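Long-range contacts in dITP/XTP pyrophosphatase (Staphylococcus aureus, PDB 4BNQ), which probably hydrolyses non-canonical purine nucleoside triphosphates such as XTP, dITP and ITP to monophosphate and diphosphate, clearing them from the nucleotide pool: residues V64-S69 and V118-G123; Q114-I119 and K132-G137. One frame throughout, in Å; residues are numbered along the deposited sequence.

Contact 1: V64-S69 and V118-G123; sequences VIADDS and VISMSG
Strands 64-73 and 112-123 are antiparallel neighbours in the central antiparallel sheet of the Ham1 (ITPase-like) fold, and this contact zips them together with six backbone hydrogen bonds. Val64, Ala66 and Asp68 form hydrogen-bonded pairs with Ser122, Ser120 and Val118. The bond from Ser122 N to Val64 O is nearly straight, at 170° and 3.0 Å. At the other end the Val118 N donor sits well above the carbonyl plane of Asp68 O, and that bond is longer, at 3.2 Å.

Ile65 and Ile119 bury the most surface here. They share a face with Asp67 and Met121, which helix 177-191 covers on the Ile119 and Met121 side. Ile65 CG1 takes the crowded place between backbone N and carbonyl carbon (chi1 64°), leaving CG2 beside the N. Ile65 CG2 meets Met121 CE at 4.0 Å, the two side chains crossing obliquely. Ile65 CB also meets Ile119 CG2 at 4.2 Å.

The other face carries Val64, Ala66, Asp68, Val118 and the two serines. Helix 45-60 packs there, and Ser120 OG and Ser122 OG both hydrogen-bond to Ser53 OG. Asp68 is the predicted proton acceptor and Mg(2+) ligand. Its OD1 salt-bridges to Lys52 NZ, while Glu40 brings a like charge close.

Back on the Ile65 face, Asp67 salt-bridges to Lys13 and Arg178, both predicted substrate-binding residues. Asp67 OD1 also accepts a 2.6 Å hydrogen bond from Ser69 OG through the syn lone pair. Ile119 CG1 lies beside its backbone N (chi1 -63°), and Ile119 CD1 crosses obliquely to 3.6 Å from Asp67 OD2.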
ATOM      1  N   VAL A  64       8.695  -1.630 -21.241  1.00 26.66           N
ATOM      2  CA  VAL A  64       9.627  -1.689 -20.115  1.00 25.80           C
ATOM      3  C   VAL A  64       9.040  -0.969 -18.896  1.00 25.82           C
ATOM      4  O   VAL A  64       8.026  -0.270 -18.997  1.00 29.10           O
ATOM      5  CB  VAL A  64      10.971  -1.012 -20.447  1.00 27.09           C
ATOM      6  CG1 VAL A  64      11.446  -1.392 -21.845  1.00 27.37           C
ATOM      7  CG2 VAL A  64      10.815   0.479 -20.322  1.00 21.46           C
ATOM      8  N   ILE A  65       9.669  -1.141 -17.741  1.00 21.59           N
ATOM      9  CA  ILE A  65       9.339  -0.298 -16.601  1.00 25.40           C
ATOM     10  C   ILE A  65      10.572   0.426 -16.078  1.00 23.81           C
ATOM     11  O   ILE A  65      11.695  -0.051 -16.190  1.00 23.77           O
ATOM     12  CB  ILE A  65       8.698  -1.075 -15.439  1.00 25.29           C
ATOM     13  CG1 ILE A  65       9.679  -2.098 -14.864  1.00 24.14           C
ATOM     14  CG2 ILE A  65       7.418  -1.747 -15.889  1.00 26.33           C
ATOM     15  CD1 ILE A  65       9.151  -2.810 -13.601  1.00 23.89           C
ATOM     16  N   ALA A  66      10.348   1.572 -15.466  1.00 22.94           N
ATOM     17  CA  ALA A  66      11.425   2.257 -14.793  1.00 24.77           C
ATOM     18  C   ALA A  66      10.959   2.632 -13.398  1.00 29.64           C
ATOM     19  O   ALA A  66       9.771   2.510 -13.073  1.00 29.30           O
ATOM     20  CB  ALA A  66      11.859   3.478 -15.569  1.00 22.41           C
ATOM     21  N   ASP A  67      11.907   3.080 -12.583  1.00 22.44           N
ATOM     22  CA  ASP A  67      11.686   3.306 -11.176  1.00 25.39           C
ATOM     23  C   ASP A  67      12.423   4.589 -10.790  1.00 28.24           C
ATOM     24  O   ASP A  67      13.613   4.751 -11.090  1.00 28.22           O
ATOM     25  CB  ASP A  67      12.239   2.101 -10.407  1.00 27.75           C
ATOM     26  CG  ASP A  67      12.239   2.294  -8.882  1.00 27.84           C
ATOM     27  OD1 ASP A  67      12.714   3.332  -8.370  1.00 28.68           O
ATOM     28  OD2 ASP A  67      11.777   1.377  -8.183  1.00 26.03           O
ATOM     29  N   ASP A  68      11.722   5.512 -10.145  1.00 26.94           N
ATOM     30  CA  ASP A  68      12.410   6.628  -9.514  1.00 27.96           C
ATOM     31  C   ASP A  68      11.916   6.766  -8.092  1.00 25.61           C
ATOM     32  O   ASP A  68      10.734   7.023  -7.863  1.00 28.25           O
ATOM     33  CB  ASP A  68      12.228   7.930 -10.289  1.00 25.65           C
ATOM     34  CG  ASP A  68      13.309   8.945  -9.958  1.00 31.72           C
ATOM     35  OD1 ASP A  68      14.453   8.763 -10.415  1.00 39.66           O
ATOM     36  OD2 ASP A  68      13.035   9.922  -9.229  1.00 31.87           O
ATOM     37  N   SER A  69      12.830   6.579  -7.141  1.00 25.42           N
ATOM     38  CA  SER A  69      12.471   6.499  -5.737  1.00 24.52           C
ATOM     39  C   SER A  69      13.327   7.463  -4.926  1.00 25.93           C
ATOM     40  O   SER A  69      14.379   7.896  -5.372  1.00 25.79           O
ATOM     41  CB  SER A  69      12.705   5.087  -5.214  1.00 23.47           C
ATOM     42  OG  SER A  69      12.004   4.108  -5.960  1.00 30.63           O
ATOM     43  N   VAL A 118       7.969   5.526  -7.375  1.00 27.23           N
ATOM     44  CA  VAL A 118       7.101   5.624  -8.540  1.00 27.94           C
ATOM     45  C   VAL A 118       7.608   4.733  -9.668  1.00 24.90           C
ATOM     46  O   VAL A 118       8.742   4.865 -10.104  1.00 24.27           O
ATOM     47  CB  VAL A 118       6.991   7.049  -9.069  1.00 25.30           C
ATOM     48  CG1 VAL A 118       6.172   7.053 -10.360  1.00 25.33           C
ATOM     49  CG2 VAL A 118       6.356   7.957  -8.018  1.00 27.71           C
ATOM     50  N   ILE A 119       6.752   3.819 -10.120  1.00 28.34           N
ATOM     51  CA  ILE A 119       7.050   2.907 -11.224  1.00 24.95           C
ATOM     52  C   ILE A 119       6.314   3.417 -12.458  1.00 28.72           C
ATOM     53  O   ILE A 119       5.109   3.641 -12.394  1.00 32.54           O
ATOM     54  CB  ILE A 119       6.514   1.499 -10.910  1.00 28.20           C
ATOM     55  CG1 ILE A 119       7.217   0.910  -9.683  1.00 29.82           C
ATOM     56  CG2 ILE A 119       6.686   0.548 -12.094  1.00 23.97           C
ATOM     57  CD1 ILE A 119       8.692   0.569  -9.892  1.00 24.80           C
ATOM     58  N   SER A 120       7.005   3.614 -13.579  1.00 26.25           N
ATOM     59  CA  SER A 120       6.282   3.908 -14.815  1.00 26.82           C
ATOM     60  C   SER A 120       6.436   2.795 -15.851  1.00 27.27           C
ATOM     61  O   SER A 120       7.534   2.266 -16.045  1.00 31.01           O
ATOM     62  CB  SER A 120       6.702   5.248 -15.412  1.00 26.48           C
ATOM     63  OG  SER A 120       8.002   5.162 -15.936  1.00 31.49           O
ATOM     64  N   MET A 121       5.340   2.444 -16.515  1.00 25.47           N
ATOM     65  CA  MET A 121       5.380   1.445 -17.581  1.00 27.65           C
ATOM     66  C   MET A 121       5.212   2.131 -18.934  1.00 30.41           C
ATOM     67  O   MET A 121       4.324   2.962 -19.117  1.00 29.14           O
ATOM     68  CB  MET A 121       4.282   0.397 -17.376  1.00 29.45           C
ATOM     69  CG  MET A 121       4.225  -0.682 -18.458  1.00 29.84           C
ATOM     70  SD  MET A 121       3.044  -2.024 -18.069  1.00 19.09           S
ATOM     71  CE  MET A 121       4.258  -3.272 -17.797  1.00 27.27           C
ATOM     72  N   SER A 122       6.077   1.794 -19.879  1.00 28.26           N
ATOM     73  CA  SER A 122       5.995   2.387 -21.197  1.00 28.46           C
ATOM     74  C   SER A 122       6.211   1.328 -22.243  1.00 31.54           C
ATOM     75  O   SER A 122       6.872   0.313 -21.992  1.00 31.66           O
ATOM     76  CB  SER A 122       7.036   3.489 -21.355  1.00 26.54           C
ATOM     77  OG  SER A 122       6.855   4.456 -20.343  1.00 27.35           O
ATOM     78  N   GLY A 123       5.653   1.570 -23.419  1.00 31.68           N
ATOM     79  CA  GLY A 123       5.665   0.589 -24.479  1.00 30.37           C
ATOM     80  C   GLY A 123       5.147   1.185 -25.770  1.00 33.73           C
ATOM     81  O   GLY A 123       4.540   2.265 -25.777  1.00 32.76           O
TER

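Contact 2: Q114-I119 and K132-G137; sequences QFVCVI and KGTVSG. With PO4 (phosphate ion), chain E.
A phosphate ion sits at the Ser136 end of this antiparallel beta hairpin, formed by strands 112-123 and 126-139. Ser136 OG, held between its backbone N and carbonyl carbon (chi1 66°), gives a very short bond of 2.5 Å to PO4 O2. Ser136 N adds a weak one to O3. Lys159 and Ser136 of the second subunit bind the same ion, so it bridges the dimer. It probably comes from the crystallisation liquor.

Four backbone hydrogen bonds hold the strands, two in each of the pairs Phe115-Val135 and Cys117-Gly133. The tightest runs from Gly133 N to Cys117 O, at 2.7 Å and 172°, nearly along the C=O axis.

Phe115 turns its ring away from the partner strand, to stack with Phe155 and His177. Phe115 CB stays behind and touches Val135 CG1 at 3.7 Å. That methyl lies at the ring edge, near its plane. Cys117 shares this face and packs on His177, a predicted substrate-binding residue.

On the opposite face Gln114 stretches out, CG anti to the backbone N (chi1 -176°), and crosses Thr134 obliquely. Val116 and Thr134 lie side by side and point the same way, CG2 to CG2. Lys132 runs across two valines before its chain bends at chi3. Lys132 CD rests 4.1 Å from Val116 CG1 and 4.0 Å from Val118 CG2.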
ATOM      1  N   GLN A 114       9.731   9.131   5.015  1.00 33.32           N
ATOM      2  CA  GLN A 114       8.896   8.286   4.189  1.00 33.33           C
ATOM      3  C   GLN A 114       9.709   7.872   2.977  1.00 32.68           C
ATOM      4  O   GLN A 114      10.449   8.688   2.415  1.00 27.06           O
ATOM      5  CB  GLN A 114       7.691   9.115   3.751  1.00 35.83           C
ATOM      6  CG  GLN A 114       6.644   8.402   2.947  1.00 36.14           C
ATOM      7  CD  GLN A 114       5.618   9.375   2.397  1.00 36.31           C
ATOM      8  OE1 GLN A 114       5.977  10.413   1.825  1.00 41.45           O
ATOM      9  NE2 GLN A 114       4.337   9.057   2.576  1.00 41.31           N
ATOM     10  N   PHE A 115       9.596   6.606   2.583  1.00 28.83           N
ATOM     11  CA  PHE A 115      10.226   6.152   1.351  1.00 27.98           C
ATOM     12  C   PHE A 115       9.174   6.194   0.260  1.00 29.08           C
ATOM     13  O   PHE A 115       8.036   5.747   0.465  1.00 26.11           O
ATOM     14  CB  PHE A 115      10.696   4.714   1.481  1.00 31.39           C
ATOM     15  CG  PHE A 115      12.165   4.568   1.698  1.00 29.73           C
ATOM     16  CD1 PHE A 115      13.061   5.380   1.044  1.00 32.47           C
ATOM     17  CD2 PHE A 115      12.654   3.585   2.549  1.00 34.34           C
ATOM     18  CE1 PHE A 115      14.423   5.221   1.248  1.00 36.18           C
ATOM     19  CE2 PHE A 115      14.006   3.438   2.761  1.00 30.66           C
ATOM     20  CZ  PHE A 115      14.887   4.253   2.119  1.00 29.82           C
ATOM     21  N   VAL A 116       9.551   6.713  -0.900  1.00 26.93           N
ATOM     22  CA  VAL A 116       8.607   6.862  -1.996  1.00 26.18           C
ATOM     23  C   VAL A 116       9.120   6.151  -3.249  1.00 28.08           C
ATOM     24  O   VAL A 116      10.295   6.247  -3.570  1.00 27.67           O
ATOM     25  CB  VAL A 116       8.333   8.357  -2.280  1.00 27.63           C
ATOM     26  CG1 VAL A 116       7.427   8.515  -3.482  1.00 25.84           C
ATOM     27  CG2 VAL A 116       7.696   9.021  -1.048  1.00 28.17           C
ATOM     28  N   CYS A 117       8.250   5.408  -3.929  1.00 28.27           N
ATOM     29  CA  CYS A 117       8.616   4.750  -5.176  1.00 24.33           C
ATOM     30  C   CYS A 117       7.556   4.955  -6.246  1.00 27.55           C
ATOM     31  O   CYS A 117       6.384   4.604  -6.042  1.00 28.62           O
ATOM     32  CB  CYS A 117       8.822   3.254  -4.975  1.00 24.58           C
ATOM     33  SG  CYS A 117       8.906   2.368  -6.576  1.00 27.72           S
ATOM     34  N   VAL A 118       7.969   5.526  -7.375  1.00 27.23           N
ATOM     35  CA  VAL A 118       7.101   5.624  -8.540  1.00 27.94           C
ATOM     36  C   VAL A 118       7.608   4.733  -9.668  1.00 24.90           C
ATOM     37  O   VAL A 118       8.742   4.865 -10.104  1.00 24.27           O
ATOM     38  CB  VAL A 118       6.991   7.049  -9.069  1.00 25.30           C
ATOM     39  CG1 VAL A 118       6.172   7.053 -10.360  1.00 25.33           C
ATOM     40  CG2 VAL A 118       6.356   7.957  -8.018  1.00 27.71           C
ATOM     41  N   ILE A 119       6.752   3.819 -10.120  1.00 28.34           N
ATOM     42  CA  ILE A 119       7.050   2.907 -11.224  1.00 24.95           C
ATOM     43  C   ILE A 119       6.314   3.417 -12.458  1.00 28.72           C
ATOM     44  O   ILE A 119       5.109   3.641 -12.394  1.00 32.54           O
ATOM     45  CB  ILE A 119       6.514   1.499 -10.910  1.00 28.20           C
ATOM     46  CG1 ILE A 119       7.217   0.910  -9.683  1.00 29.82           C
ATOM     47  CG2 ILE A 119       6.686   0.548 -12.094  1.00 23.97           C
ATOM     48  CD1 ILE A 119       8.692   0.569  -9.892  1.00 24.80           C
ATOM     49  N   LYS A 132       2.415   4.700  -7.795  1.00 29.48           N
ATOM     50  CA  LYS A 132       3.178   5.184  -6.643  1.00 28.64           C
ATOM     51  C   LYS A 132       3.001   4.317  -5.396  1.00 28.71           C
ATOM     52  O   LYS A 132       1.879   3.989  -5.020  1.00 27.29           O
ATOM     53  CB  LYS A 132       2.796   6.633  -6.329  1.00 27.77           C
ATOM     54  CG  LYS A 132       3.437   7.189  -5.077  1.00 34.26           C
ATOM     55  CD  LYS A 132       3.635   8.711  -5.140  1.00 47.33           C
ATOM     56  CE  LYS A 132       2.322   9.484  -5.109  1.00 53.46           C
ATOM     57  NZ  LYS A 132       2.557  10.967  -5.079  1.00 62.44           N
ATOM     58  N   GLY A 133       4.114   3.948  -4.762  1.00 28.78           N
ATOM     59  CA  GLY A 133       4.077   3.263  -3.478  1.00 24.45           C
ATOM     60  C   GLY A 133       4.844   4.045  -2.415  1.00 29.76           C
ATOM     61  O   GLY A 133       5.784   4.792  -2.738  1.00 25.44           O
ATOM     62  N   THR A 134       4.433   3.912  -1.154  1.00 23.97           N
ATOM     63  CA  THR A 134       5.159   4.537  -0.046  1.00 26.75           C
ATOM     64  C   THR A 134       5.258   3.623   1.181  1.00 30.93           C
ATOM     65  O   THR A 134       4.443   2.713   1.369  1.00 30.62           O
ATOM     66  CB  THR A 134       4.517   5.876   0.399  1.00 29.35           C
ATOM     67  OG1 THR A 134       3.273   5.610   1.049  1.00 30.19           O
ATOM     68  CG2 THR A 134       4.284   6.807  -0.789  1.00 26.62           C
ATOM     69  N   VAL A 135       6.256   3.875   2.019  1.00 30.69           N
ATOM     70  CA  VAL A 135       6.310   3.232   3.323  1.00 28.20           C
ATOM     71  C   VAL A 135       6.858   4.220   4.348  1.00 28.11           C
ATOM     72  O   VAL A 135       7.785   4.963   4.066  1.00 30.49           O
ATOM     73  CB  VAL A 135       7.106   1.899   3.298  1.00 28.21           C
ATOM     74  CG1 VAL A 135       8.600   2.139   3.081  1.00 24.54           C
ATOM     75  CG2 VAL A 135       6.851   1.086   4.575  1.00 30.56           C
ATOM     76  N   SER A 136       6.254   4.246   5.529  1.00 33.62           N
ATOM     77  CA  SER A 136       6.646   5.208   6.546  1.00 32.38           C
ATOM     78  C   SER A 136       7.675   4.617   7.499  1.00 31.04           C
ATOM     79  O   SER A 136       7.744   3.395   7.675  1.00 26.78           O
ATOM     80  CB  SER A 136       5.430   5.681   7.337  1.00 31.41           C
ATOM     81  OG  SER A 136       4.874   4.618   8.099  1.00 36.05           O
ATOM     82  N   GLY A 137       8.460   5.501   8.115  1.00 29.58           N
ATOM     83  CA  GLY A 137       9.449   5.113   9.099  1.00 27.84           C
ATOM     84  C   GLY A 137      10.072   6.338   9.749  1.00 30.01           C
ATOM     85  O   GLY A 137       9.521   7.445   9.692  1.00 26.86           O
TER
HETATM   86  P   PO4 E 802       2.623   2.265   6.756  1.00 42.17           P
HETATM   87  O1  PO4 E 802       1.182   1.817   6.667  1.00 43.08           O
HETATM   88  O2  PO4 E 802       2.701   3.452   7.689  1.00 46.40           O
HETATM   89  O3  PO4 E 802       3.154   2.674   5.405  1.00 38.71           O
HETATM   90  O4  PO4 E 802       3.457   1.124   7.306  1.00 45.15           O

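How the contacts relate
Both contacts belong to one antiparallel sheet and share strand 112-123, which pairs with strand 64-73 in contact 1 and with strand 126-139 in contact 2. Val118 and Ile119 belong to both. All the touching residues of contact 1 are buried, and it joins strands far apart in sequence. Its paired charges lie at the predicted active site; its serines sit further along, against helix 45-60. Contact 2 is a local hairpin with a buried face of Phe115, Cys117 and Val135. On its other face Lys132 is exposed and Gln114, Thr134 and Ser136 are partly exposed; Ser136 packs on Lys159 of the second subunit. The two contacts meet where Asp67 OD2 lies 3.4 Å from Cys117 SG.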